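Local coordinates for protein 3-oxo-tetronate kinase (Cupriavidus necator, PDB 5DMH) that catalyses the ATP-dependent phosphorylation of 3-oxo-tetronate to 3-oxo-tetronate 4-phosphate, a step of four-carbon acid sugar metabolism, at residues N49-N54 with A78-L83; V418-T423 with R449-H454. One frame throughout, in Å; residues are numbered along the deposited sequence.

Contact 1: N49-N54 with A78-L83; sequences NTLVRN and ALVVAL
Thr50 O, in the peptide that leads into Leu51, which touches Ala78 and Val80 of strand 78-82, receives two hydrogen bonds from Asn54. ND2 of Asn54 lies 2.9 Å from Thr50 O in a nearly straight hydrogen bond (173°), the oxygen in the plane of the amide; the backbone N of Asn54 adds only a weak one, as it also bonds Leu51 O. The side chain thus folds back on the last turn of the helix that precedes it, and no hydrogen bond passes to the strand.

What does cross is apolar and small. The CB of Leu51 points toward the strand, and CG anti to the carbonyl carbon (chi1 -68°) with chi2 at 169° puts CD1 against both neighbours. CD1 of Leu51 stands 4.0 Å from CB of Ala78 and, less closely, 4.3 Å from CG2 of Val80.

Within the sugar-binding N-terminal domain, away from the ATP-binding residues, the contact illustrates how a strand shared by two helices is packed: strand 78-82 runs parallel between strands 34-38 and 58-62, Val80 also rests on Ala44 and Ala48 of helix 41-53, and Leu79 turns to Leu104 of helix 90-106.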
loop_
_atom_site.group_PDB
_atom_site.type_symbol
_atom_site.label_atom_id
_atom_site.label_comp_id
_atom_site.label_asym_id
_atom_site.label_seq_id
_atom_site.Cartn_x
_atom_site.Cartn_y
_atom_site.Cartn_z
ATOM N N ASN A 49 -5.286 7.561 3.975
ATOM C CA ASN A 49 -6.741 7.596 4.148
ATOM C C ASN A 49 -7.143 7.395 5.616
ATOM O O ASN A 49 -7.964 8.133 6.157
ATOM C CB ASN A 49 -7.374 6.515 3.266
ATOM C CG ASN A 49 -8.897 6.449 3.390
ATOM O OD1 ASN A 49 -9.618 7.411 3.105
ATOM N ND2 ASN A 49 -9.384 5.299 3.833
ATOM N N THR A 50 -6.577 6.367 6.237
ATOM C CA THR A 50 -6.835 6.088 7.638
ATOM C C THR A 50 -6.415 7.229 8.541
ATOM O O THR A 50 -7.154 7.596 9.463
ATOM C CB THR A 50 -6.169 4.760 8.077
ATOM O OG1 THR A 50 -6.947 3.684 7.532
ATOM C CG2 THR A 50 -6.157 4.654 9.601
ATOM N N LEU A 51 -5.257 7.825 8.273
ATOM C CA LEU A 51 -4.828 8.970 9.070
ATOM C C LEU A 51 -5.748 10.188 8.907
ATOM O O LEU A 51 -6.126 10.814 9.898
ATOM C CB LEU A 51 -3.387 9.335 8.729
ATOM C CG LEU A 51 -2.383 8.283 9.182
ATOM C CD1 LEU A 51 -1.028 8.597 8.557
ATOM C CD2 LEU A 51 -2.296 8.231 10.684
ATOM N N VAL A 52 -6.124 10.518 7.665
ATOM C CA VAL A 52 -7.013 11.647 7.428
ATOM C C VAL A 52 -8.359 11.421 8.097
ATOM O O VAL A 52 -8.902 12.312 8.734
ATOM C CB VAL A 52 -7.204 11.889 5.914
ATOM C CG1 VAL A 52 -8.370 12.840 5.648
ATOM C CG2 VAL A 52 -5.893 12.391 5.308
ATOM N N ARG A 53 -8.886 10.209 7.966
ATOM C CA ARG A 53 -10.197 9.896 8.524
ATOM C C ARG A 53 -10.204 9.919 10.038
ATOM O O ARG A 53 -11.272 10.015 10.646
ATOM C CB ARG A 53 -10.690 8.543 8.022
ATOM C CG ARG A 53 -11.261 8.614 6.587
ATOM C CD ARG A 53 -11.290 7.255 5.940
ATOM N NE ARG A 53 -12.257 6.308 6.522
ATOM C CZ ARG A 53 -13.558 6.257 6.224
ATOM N NH1 ARG A 53 -14.123 7.128 5.399
ATOM N NH2 ARG A 53 -14.308 5.322 6.770
ATOM N N ASN A 54 -9.022 9.822 10.646
ATOM C CA ASN A 54 -8.916 9.853 12.096
ATOM C C ASN A 54 -8.285 11.130 12.623
ATOM O O ASN A 54 -7.879 11.189 13.774
ATOM C CB ASN A 54 -8.182 8.621 12.632
ATOM C CG ASN A 54 -9.050 7.390 12.599
ATOM O OD1 ASN A 54 -9.773 7.084 13.566
ATOM N ND2 ASN A 54 -9.009 6.686 11.481
ATOM N N ALA A 78 0.856 14.640 9.368
ATOM C CA ALA A 78 1.485 13.371 9.030
ATOM C C ALA A 78 1.996 13.427 7.625
ATOM O O ALA A 78 1.388 14.076 6.783
ATOM C CB ALA A 78 0.491 12.197 9.159
ATOM N N LEU A 79 3.115 12.753 7.380
ATOM C CA LEU A 79 3.715 12.676 6.055
ATOM C C LEU A 79 3.856 11.214 5.711
ATOM O O LEU A 79 4.330 10.432 6.547
ATOM C CB LEU A 79 5.103 13.327 6.083
ATOM C CG LEU A 79 5.158 14.827 6.399
ATOM C CD1 LEU A 79 6.594 15.260 6.602
ATOM C CD2 LEU A 79 4.543 15.606 5.282
ATOM N N VAL A 80 3.434 10.834 4.509
ATOM C CA VAL A 80 3.550 9.456 4.037
ATOM C C VAL A 80 4.409 9.405 2.781
ATOM O O VAL A 80 4.005 9.895 1.727
ATOM C CB VAL A 80 2.175 8.811 3.700
ATOM C CG1 VAL A 80 2.379 7.373 3.170
ATOM C CG2 VAL A 80 1.257 8.776 4.937
ATOM N N VAL A 81 5.593 8.816 2.910
ATOM C CA VAL A 81 6.486 8.632 1.778
ATOM C C VAL A 81 6.199 7.310 1.055
ATOM O O VAL A 81 6.370 6.224 1.605
ATOM C CB VAL A 81 7.978 8.696 2.226
ATOM C CG1 VAL A 81 8.906 8.454 1.030
ATOM C CG2 VAL A 81 8.279 10.018 2.916
ATOM N N ALA A 82 5.764 7.409 -0.202
ATOM C CA ALA A 82 5.527 6.260 -1.038
ATOM C C ALA A 82 6.805 5.772 -1.738
ATOM O O ALA A 82 7.454 6.522 -2.481
ATOM C CB ALA A 82 4.475 6.618 -2.074
ATOM N N LEU A 83 7.179 4.537 -1.463
ATOM C CA LEU A 83 8.278 3.858 -2.143
ATOM C C LEU A 83 7.745 2.693 -2.988
ATOM O O LEU A 83 6.679 2.156 -2.687
ATOM C CB LEU A 83 9.284 3.292 -1.141
ATOM C CG LEU A 83 9.902 4.258 -0.139
ATOM C CD1 LEU A 83 10.897 3.540 0.781
ATOM C CD2 LEU A 83 10.555 5.458 -0.856
#

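Contact 2: V418-T423 with R449-H454; sequences VPATVT and RQLGGH
Ala420 and Leu451 form the close part of this contact, where the last turn of helix 443-451 meets strand 418-423 of the nucleotide-binding C-terminal domain, away from the ATP site. CD2 of Leu451 lies 3.9 Å from CB of Ala420 and 4.1 Å from CA of Ala420, so one leucine methyl leans on both side chain and backbone of the alanine; it also passes within 4.3 Å of the carbonyl O of Thr421. Leu451 reaches on to Ala430 in strand 430-434, which places it across two neighbouring strands.

Gln450 belongs to the less buried side. With CG anti to the backbone N (chi1 -162°) and the chain extended beyond, its amide arrives alongside Ala420, NE2 at 4.0 Å from the alanine CB, and the side chain lies also on Ala412 and Ile414 of strand 407-415. Beyond Leu451 contact with the strand ends: Gly452 leaves the helix with positive phi, and Gly453 N is hydrogen-bonded instead to Asp285 OD1.

No hydrogen bond joins the two segments, and OG1 of Thr421 is hydrogen-bonded to Leu431 O in strand 430-434. The helix end is therefore held to strand 418-423 by methyl packing and an amide lying against an alanine, without directional bonding.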
loop_
_atom_site.group_PDB
_atom_site.type_symbol
_atom_site.label_atom_id
_atom_site.label_comp_id
_atom_site.label_asym_id
_atom_site.label_seq_id
_atom_site.Cartn_x
_atom_site.Cartn_y
_atom_site.Cartn_z
ATOM N N VAL A 418 -8.972 2.336 0.071
ATOM C CA VAL A 418 -8.769 3.019 -1.210
ATOM C C VAL A 418 -9.432 4.399 -1.276
ATOM O O VAL A 418 -10.638 4.523 -1.528
ATOM C CB VAL A 418 -9.258 2.194 -2.407
ATOM C CG1 VAL A 418 -8.664 2.772 -3.724
ATOM C CG2 VAL A 418 -8.884 0.733 -2.266
ATOM N N PRO A 419 -8.644 5.456 -1.071
ATOM C CA PRO A 419 -9.177 6.812 -1.216
ATOM C C PRO A 419 -9.060 7.359 -2.633
ATOM O O PRO A 419 -8.203 6.886 -3.381
ATOM C CB PRO A 419 -8.257 7.622 -0.332
ATOM C CG PRO A 419 -6.927 6.908 -0.479
ATOM C CD PRO A 419 -7.264 5.458 -0.551
ATOM N N ALA A 420 -9.939 8.287 -2.996
ATOM C CA ALA A 420 -9.693 9.183 -4.144
ATOM C C ALA A 420 -8.528 10.097 -3.760
ATOM O O ALA A 420 -8.372 10.428 -2.585
ATOM C CB ALA A 420 -10.928 10.018 -4.459
ATOM N N THR A 421 -7.719 10.497 -4.739
ATOM C CA THR A 421 -6.588 11.396 -4.504
ATOM C C THR A 421 -6.492 12.371 -5.668
ATOM O O THR A 421 -7.023 12.111 -6.749
ATOM C CB THR A 421 -5.225 10.635 -4.382
ATOM O OG1 THR A 421 -4.824 10.117 -5.655
ATOM C CG2 THR A 421 -5.294 9.478 -3.384
ATOM N N VAL A 422 -5.829 13.504 -5.444
ATOM C CA VAL A 422 -5.520 14.396 -6.533
ATOM C C VAL A 422 -4.080 14.887 -6.412
ATOM O O VAL A 422 -3.535 14.945 -5.312
ATOM C CB VAL A 422 -6.506 15.573 -6.593
ATOM C CG1 VAL A 422 -7.905 15.052 -6.912
ATOM C CG2 VAL A 422 -6.500 16.366 -5.288
ATOM N N THR A 423 -3.466 15.215 -7.546
ATOM C CA THR A 423 -2.132 15.807 -7.522
ATOM C C THR A 423 -2.270 17.285 -7.201
ATOM O O THR A 423 -3.383 17.800 -7.114
ATOM C CB THR A 423 -1.389 15.663 -8.875
ATOM O OG1 THR A 423 -2.032 16.455 -9.876
ATOM C CG2 THR A 423 -1.344 14.240 -9.312
ATOM N N ARG A 449 -16.193 7.423 -11.274
ATOM C CA ARG A 449 -17.214 8.409 -10.924
ATOM C C ARG A 449 -16.835 9.288 -9.744
ATOM O O ARG A 449 -17.111 10.480 -9.742
ATOM C CB ARG A 449 -18.563 7.725 -10.626
ATOM C CG ARG A 449 -19.250 7.190 -11.859
ATOM C CD ARG A 449 -20.550 6.470 -11.519
ATOM N NE ARG A 449 -21.246 6.033 -12.722
ATOM C CZ ARG A 449 -21.987 6.830 -13.496
ATOM N NH1 ARG A 449 -22.135 8.119 -13.202
ATOM N NH2 ARG A 449 -22.583 6.339 -14.576
ATOM N N GLN A 450 -16.231 8.707 -8.714
ATOM C CA GLN A 450 -15.854 9.514 -7.579
ATOM C C GLN A 450 -14.710 10.483 -7.930
ATOM O O GLN A 450 -14.654 11.586 -7.405
ATOM C CB GLN A 450 -15.474 8.639 -6.389
ATOM C CG GLN A 450 -15.501 9.437 -5.112
ATOM C CD GLN A 450 -15.358 8.583 -3.884
ATOM O OE1 GLN A 450 -16.024 7.552 -3.738
ATOM N NE2 GLN A 450 -14.479 9.004 -2.985
ATOM N N LEU A 451 -13.818 10.072 -8.832
ATOM C CA LEU A 451 -12.696 10.915 -9.251
ATOM C C LEU A 451 -13.195 12.171 -9.987
ATOM O O LEU A 451 -12.598 13.252 -9.895
ATOM C CB LEU A 451 -11.721 10.111 -10.121
ATOM C CG LEU A 451 -10.872 9.016 -9.488
ATOM C CD1 LEU A 451 -9.853 8.510 -10.504
ATOM C CD2 LEU A 451 -10.162 9.495 -8.227
ATOM N N GLY A 452 -14.301 12.047 -10.708
ATOM C CA GLY A 452 -14.855 13.210 -11.371
ATOM C C GLY A 452 -15.723 12.890 -12.565
ATOM O O GLY A 452 -15.974 11.724 -12.885
ATOM N N GLY A 453 -16.180 13.948 -13.226
ATOM C CA GLY A 453 -17.053 13.819 -14.378
ATOM C C GLY A 453 -16.345 13.514 -15.687
ATOM O O GLY A 453 -15.115 13.502 -15.782
ATOM N N HIS A 454 -17.156 13.314 -16.715
ATOM C CA HIS A 454 -16.708 12.793 -17.999
ATOM C C HIS A 454 -15.808 13.742 -18.790
ATOM O O HIS A 454 -15.045 13.302 -19.663
ATOM C CB HIS A 454 -17.937 12.364 -18.821
ATOM C CG HIS A 454 -18.897 11.486 -18.059
ATOM N ND1 HIS A 454 -19.679 11.956 -17.025
ATOM C CD2 HIS A 454 -19.200 10.172 -18.195
ATOM C CE1 HIS A 454 -20.423 10.967 -16.553
ATOM N NE2 HIS A 454 -20.153 9.876 -17.245
ATOM O OXT HIS A 454 -15.805 14.962 -18.581
#

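In the fold
Contacts 1 and 2 are two versions of one theme, a helix's last turn laid on a strand by a leucine methyl set against small aliphatic side chains, with their centres about 17 Å apart. Contact 1 is the deeper, its touching residues all buried in the sugar-binding N-terminal domain; contact 2 lies farther from the centre of the chain and has a partly exposed glutamine at its margin. Their chemistry differs accordingly, purely aliphatic in the first and partly amide in the second. They also touch: Asn49 OD1 of helix 41-53 lies 3.7 Å from Pro419 CB, so the helix of contact 1 packs on the strand of contact 2, while Asn49 ND2 is hydrogen-bonded to Gln413 OE1 in strand 407-415.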